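Local coordinates for protein cysteine desulfurase (Thermococcus onnurineus, PDB 5B89) that probably takes sulfur from L-cysteine and passes it to a sulfur carrier, releasing L-alanine, with the help of pyridoxal 5'-phosphate, at residues 358-363 against 368-373; 347-352 against 408-413; 166-171 against 194-199. All coordinates share one frame; numbering follows the deposited sequence.

Interaction 1. Residues 358-363 against 368-373; sequences DVAAIL and IMVRSG
Leu363 and Ile368 are joined by the one hydrogen bond of this contact, a backbone link across the short turn that takes the chain from a helix straight into a strand. Ile368 N donates to Leu363 O at 2.9 Å, and at 159° the N-H points fairly directly at the oxygen. The donor sits above the carbonyl plane, 41° out of it.

The rest is apolar packing, and Leu363 is the middle of it. With CG anti to its carbonyl carbon (chi1 -70°), its two methyls divide between two residues of one strand face: CD2 meets Ile368 CD1 at 3.8 Å, while CD1 lies 3.7 Å from Val370 CG2. That same valine methyl also reaches Ala360 CB at 3.9 Å, one helical turn back, so this one methyl touches two residues of the helix.

Towards the end of the strand the helix meets a polar side chain without bonding to it. Ser372 OG comes within 3.5 Å of Ala360 CB, a plain van der Waals touch; the hydroxyl has its hydrogen-bonding partner in His357 ND1, near the start of the same helix.

Helix 356-365 thus lies on strand 368-373 of the four-stranded sheet in the smaller part of this fold-type I PLP enzyme. Strand 389-393 continues the floor, with Val390 and Ala392 against Val370, and helix 400-415 closes over Leu363 and Ile368 through Val409. From the strand's other face Arg371 reaches Asp41 and, in the second subunit, the carbonyl of Val67.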
ATOM      1  N   ASP B 358       1.808  10.875  30.556  1.00 20.16           N
ATOM      2  CA  ASP B 358       1.404  10.344  31.877  1.00 20.79           C
ATOM      3  C   ASP B 358      -0.124  10.434  32.020  1.00 19.63           C
ATOM      4  O   ASP B 358      -0.772   9.530  32.550  1.00 19.31           O
ATOM      5  CB  ASP B 358       2.073  11.211  32.935  1.00 23.73           C
ATOM      6  CG  ASP B 358       3.519  10.925  33.091  1.00 28.73           C
ATOM      7  OD1 ASP B 358       3.958   9.773  32.918  1.00 33.99           O
ATOM      8  OD2 ASP B 358       4.254  11.890  33.377  1.00 38.11           O
ATOM      9  N   VAL B 359      -0.748  11.501  31.508  1.00 18.36           N
ATOM     10  CA  VAL B 359      -2.193  11.569  31.417  1.00 17.25           C
ATOM     11  C   VAL B 359      -2.807  10.415  30.634  1.00 17.12           C
ATOM     12  O   VAL B 359      -3.835   9.786  31.008  1.00 16.43           O
ATOM     13  CB  VAL B 359      -2.671  12.938  30.855  1.00 18.29           C
ATOM     14  CG1 VAL B 359      -4.162  12.965  30.761  1.00 18.30           C
ATOM     15  CG2 VAL B 359      -2.074  14.085  31.684  1.00 19.28           C
ATOM     16  N   ALA B 360      -2.195  10.148  29.471  1.00 16.19           N
ATOM     17  CA  ALA B 360      -2.649   9.089  28.657  1.00 15.11           C
ATOM     18  C   ALA B 360      -2.576   7.709  29.308  1.00 13.30           C
ATOM     19  O   ALA B 360      -3.451   6.858  29.077  1.00 14.36           O
ATOM     20  CB  ALA B 360      -1.909   9.076  27.299  1.00 15.44           C
ATOM     21  N   ALA B 361      -1.526   7.501  30.087  1.00 14.95           N
ATOM     22  CA  ALA B 361      -1.358   6.244  30.826  1.00 16.43           C
ATOM     23  C   ALA B 361      -2.410   6.089  31.929  1.00 14.72           C
ATOM     24  O   ALA B 361      -2.961   5.017  32.039  1.00 17.56           O
ATOM     25  CB  ALA B 361       0.016   6.186  31.439  1.00 16.05           C
ATOM     26  N   ILE B 362      -2.751   7.201  32.622  1.00 15.19           N
ATOM     27  CA  ILE B 362      -3.843   7.130  33.608  1.00 15.99           C
ATOM     28  C   ILE B 362      -5.180   6.790  32.978  1.00 16.15           C
ATOM     29  O   ILE B 362      -5.969   5.961  33.407  1.00 15.76           O
ATOM     30  CB  ILE B 362      -3.891   8.371  34.461  1.00 18.88           C
ATOM     31  CG1 ILE B 362      -2.673   8.453  35.350  1.00 19.32           C
ATOM     32  CG2 ILE B 362      -5.168   8.423  35.313  1.00 17.49           C
ATOM     33  CD1 ILE B 362      -2.419   9.845  35.783  1.00 21.66           C
ATOM     34  N   LEU B 363      -5.427   7.381  31.787  1.00 14.22           N
ATOM     35  CA  LEU B 363      -6.597   7.083  31.074  1.00 13.52           C
ATOM     36  C   LEU B 363      -6.669   5.648  30.627  1.00 12.53           C
ATOM     37  O   LEU B 363      -7.724   4.999  30.723  1.00 13.06           O
ATOM     38  CB  LEU B 363      -6.830   8.085  29.898  1.00 14.31           C
ATOM     39  CG  LEU B 363      -7.215   9.512  30.393  1.00 14.48           C
ATOM     40  CD1 LEU B 363      -7.019  10.624  29.362  1.00 14.54           C
ATOM     41  CD2 LEU B 363      -8.655   9.538  30.890  1.00 16.37           C
ATOM     42  N   ILE B 368      -9.618   3.894  28.816  1.00 11.80           N
ATOM     43  CA  ILE B 368      -9.925   4.966  27.883  1.00 14.02           C
ATOM     44  C   ILE B 368      -8.634   5.211  27.060  1.00 12.42           C
ATOM     45  O   ILE B 368      -7.562   5.429  27.530  1.00 13.87           O
ATOM     46  CB  ILE B 368     -10.264   6.257  28.635  1.00 13.44           C
ATOM     47  CG1 ILE B 368     -11.498   6.050  29.538  1.00 15.11           C
ATOM     48  CG2 ILE B 368     -10.467   7.400  27.617  1.00 15.34           C
ATOM     49  CD1 ILE B 368     -11.688   7.192  30.550  1.00 16.83           C
ATOM     50  N   MET B 369      -8.828   5.124  25.718  1.00 12.11           N
ATOM     51  CA  MET B 369      -7.759   5.152  24.723  1.00 12.14           C
ATOM     52  C   MET B 369      -7.698   6.540  24.120  1.00 10.94           C
ATOM     53  O   MET B 369      -8.611   6.945  23.423  1.00 13.36           O
ATOM     54  CB  MET B 369      -8.038   4.104  23.629  1.00 14.43           C
ATOM     55  CG  MET B 369      -8.439   2.684  23.977  1.00 15.31           C
ATOM     56  SD  MET B 369      -7.216   1.618  24.817  1.00 15.98           S
ATOM     57  CE  MET B 369      -7.623   1.812  26.585  1.00 15.79           C
ATOM     58  N   VAL B 370      -6.602   7.191  24.488  1.00 12.03           N
ATOM     59  CA  VAL B 370      -6.280   8.474  23.897  1.00 12.05           C
ATOM     60  C   VAL B 370      -4.850   8.470  23.404  1.00 13.70           C
ATOM     61  O   VAL B 370      -4.041   7.633  23.740  1.00 15.67           O
ATOM     62  CB  VAL B 370      -6.500   9.657  24.887  1.00 13.02           C
ATOM     63  CG1 VAL B 370      -7.925   9.852  25.280  1.00 13.48           C
ATOM     64  CG2 VAL B 370      -5.582   9.594  26.093  1.00 13.94           C
ATOM     65  N   ARG B 371      -4.506   9.484  22.564  1.00 14.96           N
ATOM     66  CA  ARG B 371      -3.116   9.594  22.100  1.00 16.66           C
ATOM     67  C   ARG B 371      -2.467  10.817  22.734  1.00 16.64           C
ATOM     68  O   ARG B 371      -3.105  11.743  23.182  1.00 18.56           O
ATOM     69  CB  ARG B 371      -3.064   9.618  20.563  1.00 22.84           C
ATOM     70  CG  ARG B 371      -1.685   9.124  20.093  1.00 27.57           C
ATOM     71  CD  ARG B 371      -1.635   8.449  18.748  1.00 32.59           C
ATOM     72  NE  ARG B 371      -2.136   7.090  18.635  1.00 28.98           N
ATOM     73  CZ  ARG B 371      -1.423   5.976  18.462  1.00 31.65           C
ATOM     74  NH1 ARG B 371      -0.094   5.963  18.479  1.00 27.53           N
ATOM     75  NH2 ARG B 371      -2.070   4.869  18.257  1.00 27.82           N
ATOM     76  N   SER B 372      -1.166  10.703  22.888  1.00 15.05           N
ATOM     77  CA  SER B 372      -0.381  11.759  23.483  1.00 16.38           C
ATOM     78  C   SER B 372       0.866  12.019  22.643  1.00 17.46           C
ATOM     79  O   SER B 372       1.343  11.144  21.991  1.00 18.81           O
ATOM     80  CB  SER B 372      -0.021  11.391  24.944  1.00 16.29           C
ATOM     81  OG  SER B 372       0.569  10.098  24.995  1.00 18.60           O
ATOM     82  N   GLY B 373       1.355  13.245  22.738  1.00 18.01           N
ATOM     83  CA  GLY B 373       2.543  13.630  22.021  1.00 17.72           C
ATOM     84  C   GLY B 373       2.342  14.754  21.048  1.00 17.33           C
ATOM     85  O   GLY B 373       1.482  15.476  21.174  1.00 17.75           O
TER

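Interaction 2. Residues 347-352 against 408-413; sequences VSFNVP and GVMEEL
Met410 reaches from the C-terminal helix to Phe349 and Val351, making a Met-aromatic contact where that helix packs against the edge strand of the small four-stranded sheet. These three residues account for most of the buried surface, and no hydrogen bond crosses between the segments: the contact is side chain on side chain, in the core.

Met410 leaves the helix with CG anti to its carbonyl carbon and then bends twice, at chi2 (-58°) and chi3 (-59°), a folded shape that brings sulfur and methyl together against the strand side. SD stands 5.2 Å from the centroid of the Phe349 ring and 64° off the ring normal, an oblique approach. The terminal methyl comes closer, with CE 3.7 Å from Phe349 CE2.

Phe349 is the last residue of strand 346-349. The ring has Val347 O in plane at its edge, and Leu327 of helix 309-329 and Val390 of the neighbouring strand also pack on it.

Val351 lies just past the strand end and faces the helix with both methyls, which take different partners. CG2 rests on the methionine methyl, while CG1 turns to Leu413, one turn further along helix 400-415. Val359 and Leu417 add to the apolar surroundings of this valine. Met410 CE thus touches two residues of 347-352, with Val351 CG2 at 3.6 Å slightly nearer than the ring; Val351 CG1 and Leu413 CD2 meet more loosely at 4.0 Å.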
ATOM      1  N   VAL B 347     -10.376  16.746  20.381  1.00 14.45           N
ATOM      2  CA  VAL B 347     -10.112  17.690  21.498  1.00 14.95           C
ATOM      3  C   VAL B 347      -8.757  17.378  22.046  1.00 13.71           C
ATOM      4  O   VAL B 347      -8.529  16.314  22.707  1.00 13.97           O
ATOM      5  CB  VAL B 347     -11.198  17.509  22.567  1.00 16.02           C
ATOM      6  CG1 VAL B 347     -10.866  18.502  23.694  1.00 17.13           C
ATOM      7  CG2 VAL B 347     -12.581  17.776  22.015  1.00 18.00           C
ATOM      8  N   SER B 348      -7.779  18.253  21.820  1.00 13.69           N
ATOM      9  CA  SER B 348      -6.478  18.229  22.403  1.00 14.76           C
ATOM     10  C   SER B 348      -6.524  19.104  23.641  1.00 15.28           C
ATOM     11  O   SER B 348      -7.180  20.151  23.683  1.00 15.12           O
ATOM     12  CB  SER B 348      -5.367  18.845  21.445  1.00 16.90           C
ATOM     13  OG  SER B 348      -4.882  17.849  20.556  1.00 19.20           O
ATOM     14  N   PHE B 349      -5.837  18.621  24.664  1.00 14.66           N
ATOM     15  CA  PHE B 349      -5.787  19.271  25.951  1.00 16.06           C
ATOM     16  C   PHE B 349      -4.510  18.900  26.678  1.00 17.05           C
ATOM     17  O   PHE B 349      -3.749  18.088  26.244  1.00 15.43           O
ATOM     18  CB  PHE B 349      -7.006  18.895  26.817  1.00 16.49           C
ATOM     19  CG  PHE B 349      -7.139  17.427  27.115  1.00 17.93           C
ATOM     20  CD1 PHE B 349      -7.700  16.596  26.212  1.00 16.07           C
ATOM     21  CD2 PHE B 349      -6.769  16.906  28.334  1.00 17.32           C
ATOM     22  CE1 PHE B 349      -7.825  15.266  26.462  1.00 19.47           C
ATOM     23  CE2 PHE B 349      -6.897  15.574  28.597  1.00 17.53           C
ATOM     24  CZ  PHE B 349      -7.432  14.747  27.666  1.00 19.69           C
ATOM     25  N   ASN B 350      -4.321  19.569  27.805  1.00 18.86           N
ATOM     26  CA  ASN B 350      -3.203  19.280  28.684  1.00 17.24           C
ATOM     27  C   ASN B 350      -3.620  19.489  30.133  1.00 18.78           C
ATOM     28  O   ASN B 350      -4.462  20.248  30.419  1.00 18.61           O
ATOM     29  CB  ASN B 350      -1.969  20.147  28.419  1.00 17.32           C
ATOM     30  CG  ASN B 350      -1.020  19.543  27.419  1.00 17.66           C
ATOM     31  OD1 ASN B 350      -0.639  18.426  27.510  1.00 19.34           O
ATOM     32  ND2 ASN B 350      -0.633  20.326  26.478  1.00 17.76           N
ATOM     33  N   VAL B 351      -2.970  18.764  31.007  1.00 19.43           N
ATOM     34  CA  VAL B 351      -3.175  18.923  32.443  1.00 22.69           C
ATOM     35  C   VAL B 351      -1.933  19.602  33.012  1.00 20.68           C
ATOM     36  O   VAL B 351      -0.885  19.076  32.901  1.00 22.25           O
ATOM     37  CB  VAL B 351      -3.416  17.595  33.165  1.00 21.43           C
ATOM     38  CG1 VAL B 351      -3.593  17.856  34.657  1.00 25.55           C
ATOM     39  CG2 VAL B 351      -4.637  16.895  32.610  1.00 20.03           C
ATOM     40  N   PRO B 352      -2.093  20.795  33.568  1.00 25.46           N
ATOM     41  CA  PRO B 352      -0.919  21.556  34.108  1.00 27.28           C
ATOM     42  C   PRO B 352      -0.185  20.743  35.142  1.00 27.92           C
ATOM     43  O   PRO B 352      -0.829  20.098  35.979  1.00 33.50           O
ATOM     44  CB  PRO B 352      -1.566  22.759  34.731  1.00 28.99           C
ATOM     45  CG  PRO B 352      -2.813  22.962  33.979  1.00 29.28           C
ATOM     46  CD  PRO B 352      -3.345  21.534  33.754  1.00 24.54           C
ATOM     47  N   GLY B 408     -15.339  12.044  34.410  1.00 15.48           N
ATOM     48  CA  GLY B 408     -15.194  11.537  35.778  1.00 18.00           C
ATOM     49  C   GLY B 408     -13.818  11.086  36.113  1.00 18.09           C
ATOM     50  O   GLY B 408     -13.260  11.397  37.178  1.00 18.89           O
ATOM     51  N   VAL B 409     -13.129  10.418  35.140  1.00 14.33           N
ATOM     52  CA  VAL B 409     -11.773  10.091  35.346  1.00 17.05           C
ATOM     53  C   VAL B 409     -10.798  11.279  35.351  1.00 15.85           C
ATOM     54  O   VAL B 409      -9.917  11.377  36.158  1.00 17.76           O
ATOM     55  CB  VAL B 409     -11.260   8.995  34.307  1.00 17.88           C
ATOM     56  CG1 VAL B 409      -9.775   8.707  34.416  1.00 18.30           C
ATOM     57  CG2 VAL B 409     -12.115   7.802  34.375  1.00 18.56           C
ATOM     58  N   MET B 410     -11.037  12.264  34.472  1.00 15.95           N
ATOM     59  CA  MET B 410     -10.289  13.485  34.470  1.00 16.96           C
ATOM     60  C   MET B 410     -10.440  14.280  35.801  1.00 17.67           C
ATOM     61  O   MET B 410      -9.469  14.855  36.267  1.00 19.08           O
ATOM     62  CB  MET B 410     -10.660  14.396  33.304  1.00 18.38           C
ATOM     63  CG  MET B 410     -10.171  13.898  31.948  1.00 18.40           C
ATOM     64  SD  MET B 410      -8.425  13.660  31.811  1.00 20.69           S
ATOM     65  CE  MET B 410      -7.771  15.265  32.157  1.00 24.40           C
ATOM     66  N   GLU B 411     -11.646  14.203  36.340  1.00 17.71           N
ATOM     67  CA  GLU B 411     -11.926  14.910  37.613  1.00 18.50           C
ATOM     68  C   GLU B 411     -11.100  14.294  38.755  1.00 19.20           C
ATOM     69  O   GLU B 411     -10.448  15.007  39.465  1.00 20.81           O
ATOM     70  CB  GLU B 411     -13.412  14.872  37.851  1.00 18.04           C
ATOM     71  CG  GLU B 411     -13.842  15.581  39.145  1.00 22.09           C
ATOM     72  CD  GLU B 411     -15.330  15.598  39.353  1.00 28.67           C
ATOM     73  OE1 GLU B 411     -16.140  15.644  38.357  1.00 32.87           O
ATOM     74  OE2 GLU B 411     -15.718  15.561  40.575  1.00 31.43           O
ATOM     75  N   GLU B 412     -11.080  12.960  38.815  1.00 19.48           N
ATOM     76  CA  GLU B 412     -10.298  12.263  39.794  1.00 22.11           C
ATOM     77  C   GLU B 412      -8.811  12.554  39.594  1.00 21.79           C
ATOM     78  O   GLU B 412      -8.111  12.903  40.584  1.00 25.76           O
ATOM     79  CB  GLU B 412     -10.666  10.801  39.698  1.00 27.90           C
ATOM     80  CG  GLU B 412      -9.950   9.719  40.521  1.00 37.47           C
ATOM     81  CD  GLU B 412     -10.656   8.329  40.366  1.00 47.43           C
ATOM     82  OE1 GLU B 412     -11.397   8.127  39.354  1.00 53.56           O
ATOM     83  OE2 GLU B 412     -10.489   7.444  41.251  1.00 54.16           O
ATOM     84  N   LEU B 413      -8.317  12.581  38.347  1.00 19.09           N
ATOM     85  CA  LEU B 413      -6.966  12.905  38.108  1.00 20.67           C
ATOM     86  C   LEU B 413      -6.590  14.261  38.597  1.00 20.96           C
ATOM     87  O   LEU B 413      -5.577  14.407  39.199  1.00 25.78           O
ATOM     88  CB  LEU B 413      -6.680  12.754  36.601  1.00 22.04           C
ATOM     89  CG  LEU B 413      -5.300  12.936  36.051  1.00 27.76           C
ATOM     90  CD1 LEU B 413      -5.360  12.404  34.627  1.00 27.28           C
ATOM     91  CD2 LEU B 413      -4.840  14.341  35.993  1.00 30.71           C
TER

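Interaction 3. Residues 166-171 against 194-199; sequences SDAEKK and EELGKI
Ala168 and Glu169 of one helix face Leu196 and Ile199 of another, with the backbones near enough that Glu169 CA and Ile199 CA are 6.5 Å apart, and Ala168 CA and Leu196 CA 7.4 Å. At the second pair Ala168 offers just its CB, and Leu196 CD2 packs on it at 3.8 Å. The leucine CB does not head for the other helix; it is the branch, carried by a CG anti to the carbonyl carbon (chi1 -67°), that reaches across.

One turn on, Ile199 has the largest share of the buried surface. Its CD1 meets Glu169 CG at 3.7 Å, the two side chains crossing at about a right angle, while CG2 lies 4.1 Å from Glu169 CA. The glutamate thus contributes its aliphatic stem to the packing; its carboxylate lies at the exposed edge of the contact. Glu169 OE2 and Glu195 OE2 are 5.7 Å apart, and the like charges would presumably repel each other mildly.

On the flank of the first helix, Lys171 NZ forms a salt bridge with Asp167 OD2 at 2.7 Å, an i to i+4 pair using the carboxylate's syn lone pair. Backbone groups reinforce both ends, Glu156 N donating to the same oxygen and Phe154 O accepting from the lysine.

Helices 165-172 and 193-203 pair beside the seven-stranded sheet; strands 151-154, 177-181 and 206-210 run parallel, so these are the connecting helices of two successive beta-alpha-beta units of the large alpha/beta domain typical of fold-type I PLP enzymes. Leu163 and Leu165 extend the apolar layer at Leu196, Ile172 extends it at Ile199, and Ile155 packs on Ala168.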
ATOM      1  N   SER B 166      -7.581  37.018   4.767  1.00 22.21           N
ATOM      2  CA  SER B 166      -7.058  38.176   4.077  1.00 22.70           C
ATOM      3  C   SER B 166      -5.611  37.896   3.739  1.00 23.55           C
ATOM      4  O   SER B 166      -5.210  38.123   2.658  1.00 25.74           O
ATOM      5  CB  SER B 166      -7.202  39.425   4.939  1.00 25.41           C
ATOM      6  OG  SER B 166      -8.548  39.765   4.960  1.00 36.39           O
ATOM      7  N   ASP B 167      -4.840  37.382   4.669  1.00 21.21           N
ATOM      8  CA  ASP B 167      -3.502  36.974   4.397  1.00 22.30           C
ATOM      9  C   ASP B 167      -3.487  35.838   3.335  1.00 19.46           C
ATOM     10  O   ASP B 167      -2.570  35.777   2.477  1.00 19.40           O
ATOM     11  CB  ASP B 167      -2.800  36.509   5.674  1.00 24.17           C
ATOM     12  CG  ASP B 167      -1.364  36.319   5.485  1.00 25.29           C
ATOM     13  OD1 ASP B 167      -0.651  37.283   5.117  1.00 24.41           O
ATOM     14  OD2 ASP B 167      -0.784  35.185   5.606  1.00 21.79           O
ATOM     15  N   ALA B 168      -4.455  34.892   3.442  1.00 16.11           N
ATOM     16  CA  ALA B 168      -4.517  33.825   2.428  1.00 16.72           C
ATOM     17  C   ALA B 168      -4.623  34.360   1.013  1.00 17.57           C
ATOM     18  O   ALA B 168      -3.992  33.914   0.122  1.00 17.36           O
ATOM     19  CB  ALA B 168      -5.667  32.893   2.714  1.00 16.75           C
ATOM     20  N   GLU B 169      -5.430  35.400   0.849  1.00 18.21           N
ATOM     21  CA  GLU B 169      -5.606  35.951  -0.482  1.00 19.54           C
ATOM     22  C   GLU B 169      -4.322  36.569  -0.966  1.00 18.80           C
ATOM     23  O   GLU B 169      -3.925  36.371  -2.130  1.00 19.61           O
ATOM     24  CB  GLU B 169      -6.626  37.052  -0.405  1.00 21.69           C
ATOM     25  CG  GLU B 169      -8.052  36.691  -0.235  1.00 29.01           C
ATOM     26  CD  GLU B 169      -8.954  37.939  -0.212  1.00 39.45           C
ATOM     27  OE1 GLU B 169      -8.652  38.888   0.542  1.00 50.16           O
ATOM     28  OE2 GLU B 169      -9.945  37.961  -0.943  1.00 42.69           O
ATOM     29  N   LYS B 170      -3.626  37.241  -0.090  1.00 18.79           N
ATOM     30  CA  LYS B 170      -2.379  37.828  -0.453  1.00 23.01           C
ATOM     31  C   LYS B 170      -1.340  36.819  -0.807  1.00 22.84           C
ATOM     32  O   LYS B 170      -0.671  36.976  -1.762  1.00 25.29           O
ATOM     33  CB  LYS B 170      -1.834  38.708   0.658  1.00 24.68           C
ATOM     34  CG  LYS B 170      -2.657  39.924   0.858  1.00 33.42           C
ATOM     35  CD  LYS B 170      -2.374  40.679   2.142  1.00 39.31           C
ATOM     36  CE  LYS B 170      -3.270  41.916   2.162  1.00 43.50           C
ATOM     37  NZ  LYS B 170      -3.472  42.609   3.456  1.00 49.85           N
ATOM     38  N   LYS B 171      -1.211  35.779  -0.009  1.00 20.43           N
ATOM     39  CA  LYS B 171      -0.226  34.779  -0.269  1.00 20.61           C
ATOM     40  C   LYS B 171      -0.508  33.915  -1.488  1.00 19.43           C
ATOM     41  O   LYS B 171       0.393  33.538  -2.152  1.00 21.07           O
ATOM     42  CB  LYS B 171      -0.075  33.875   0.939  1.00 22.38           C
ATOM     43  CG  LYS B 171       0.461  34.581   2.181  1.00 26.09           C
ATOM     44  CD  LYS B 171       1.685  33.888   2.657  1.00 26.27           C
ATOM     45  CE  LYS B 171       2.472  34.735   3.634  1.00 28.27           C
ATOM     46  NZ  LYS B 171       1.777  34.883   4.929  1.00 26.01           N
ATOM     47  N   GLU B 194     -13.449  25.571   1.133  1.00 13.97           N
ATOM     48  CA  GLU B 194     -14.135  26.015  -0.045  1.00 15.10           C
ATOM     49  C   GLU B 194     -13.662  27.401  -0.438  1.00 15.71           C
ATOM     50  O   GLU B 194     -13.419  27.658  -1.560  1.00 15.36           O
ATOM     51  CB  GLU B 194     -15.628  25.992   0.172  1.00 18.07           C
ATOM     52  CG  GLU B 194     -16.186  24.622   0.476  1.00 23.60           C
ATOM     53  CD  GLU B 194     -17.630  24.724   0.868  1.00 34.25           C
ATOM     54  OE1 GLU B 194     -17.975  24.186   1.913  1.00 37.06           O
ATOM     55  OE2 GLU B 194     -18.373  25.411   0.142  1.00 44.00           O
ATOM     56  N   GLU B 195     -13.501  28.260   0.542  1.00 14.99           N
ATOM     57  CA  GLU B 195     -13.041  29.610   0.269  1.00 17.04           C
ATOM     58  C   GLU B 195     -11.604  29.657  -0.186  1.00 15.93           C
ATOM     59  O   GLU B 195     -11.304  30.372  -1.074  1.00 16.53           O
ATOM     60  CB  GLU B 195     -13.247  30.505   1.472  1.00 19.79           C
ATOM     61  CG  GLU B 195     -12.962  31.972   1.190  1.00 27.23           C
ATOM     62  CD  GLU B 195     -13.810  32.574   0.050  1.00 32.98           C
ATOM     63  OE1 GLU B 195     -14.973  32.238  -0.117  1.00 38.20           O
ATOM     64  OE2 GLU B 195     -13.255  33.379  -0.687  1.00 38.07           O
ATOM     65  N   LEU B 196     -10.747  28.865   0.438  1.00 13.70           N
ATOM     66  CA  LEU B 196      -9.359  28.798   0.039  1.00 12.93           C
ATOM     67  C   LEU B 196      -9.306  28.262  -1.427  1.00 14.31           C
ATOM     68  O   LEU B 196      -8.467  28.741  -2.223  1.00 13.73           O
ATOM     69  CB  LEU B 196      -8.558  27.866   0.989  1.00 14.31           C
ATOM     70  CG  LEU B 196      -8.449  28.447   2.415  1.00 13.86           C
ATOM     71  CD1 LEU B 196      -7.964  27.362   3.345  1.00 16.89           C
ATOM     72  CD2 LEU B 196      -7.407  29.523   2.398  1.00 16.97           C
ATOM     73  N   GLY B 197     -10.105  27.262  -1.757  1.00 14.53           N
ATOM     74  CA  GLY B 197     -10.143  26.719  -3.101  1.00 13.06           C
ATOM     75  C   GLY B 197     -10.628  27.731  -4.107  1.00 13.89           C
ATOM     76  O   GLY B 197     -10.151  27.727  -5.235  1.00 14.92           O
ATOM     77  N   LYS B 198     -11.606  28.482  -3.743  1.00 12.26           N
ATOM     78  CA  LYS B 198     -12.101  29.603  -4.605  1.00 14.57           C
ATOM     79  C   LYS B 198     -10.985  30.559  -4.852  1.00 15.07           C
ATOM     80  O   LYS B 198     -10.739  30.953  -6.032  1.00 15.74           O
ATOM     81  CB  LYS B 198     -13.321  30.289  -4.049  1.00 15.52           C
ATOM     82  CG  LYS B 198     -13.740  31.539  -4.843  1.00 20.50           C
ATOM     83  CD  LYS B 198     -14.889  32.257  -4.155  1.00 24.51           C
ATOM     84  CE  LYS B 198     -15.031  33.775  -4.630  1.00 25.40           C
ATOM     85  NZ  LYS B 198     -15.116  33.823  -6.099  1.00 28.86           N
ATOM     86  N   ILE B 199     -10.256  31.003  -3.875  1.00 13.39           N
ATOM     87  CA  ILE B 199      -9.098  31.813  -4.030  1.00 14.04           C
ATOM     88  C   ILE B 199      -8.063  31.245  -4.955  1.00 15.38           C
ATOM     89  O   ILE B 199      -7.559  31.900  -5.895  1.00 16.45           O
ATOM     90  CB  ILE B 199      -8.458  32.260  -2.698  1.00 16.93           C
ATOM     91  CG1 ILE B 199      -9.487  33.016  -1.808  1.00 17.95           C
ATOM     92  CG2 ILE B 199      -7.256  33.097  -2.949  1.00 19.47           C
ATOM     93  CD1 ILE B 199      -9.084  33.154  -0.359  1.00 18.20           C
TER

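How the interactions relate
Interactions 1 and 2 form one continuous core, their centres 10 Å apart, with 358-363 against 368-373 nested inside the chain loop closed by 347-352 and 408-413. Val409 joins them, its CG1 3.8 Å from Leu363 CD2, and Val351 CG2 meets Val359 CG2 at 3.9 Å. Both involve the small four-stranded sheet. Interaction 3 belongs to the large sheet, about 37 Å from interaction 1 and 36 Å from interaction 2 between centres, and touches neither. None lies in the active site: the Ser372 side chain is about 10 Å from the bound alanine, that of Phe349 about 14 Å from it, and that of Leu196 about 13 Å from the pyridoxal phosphate.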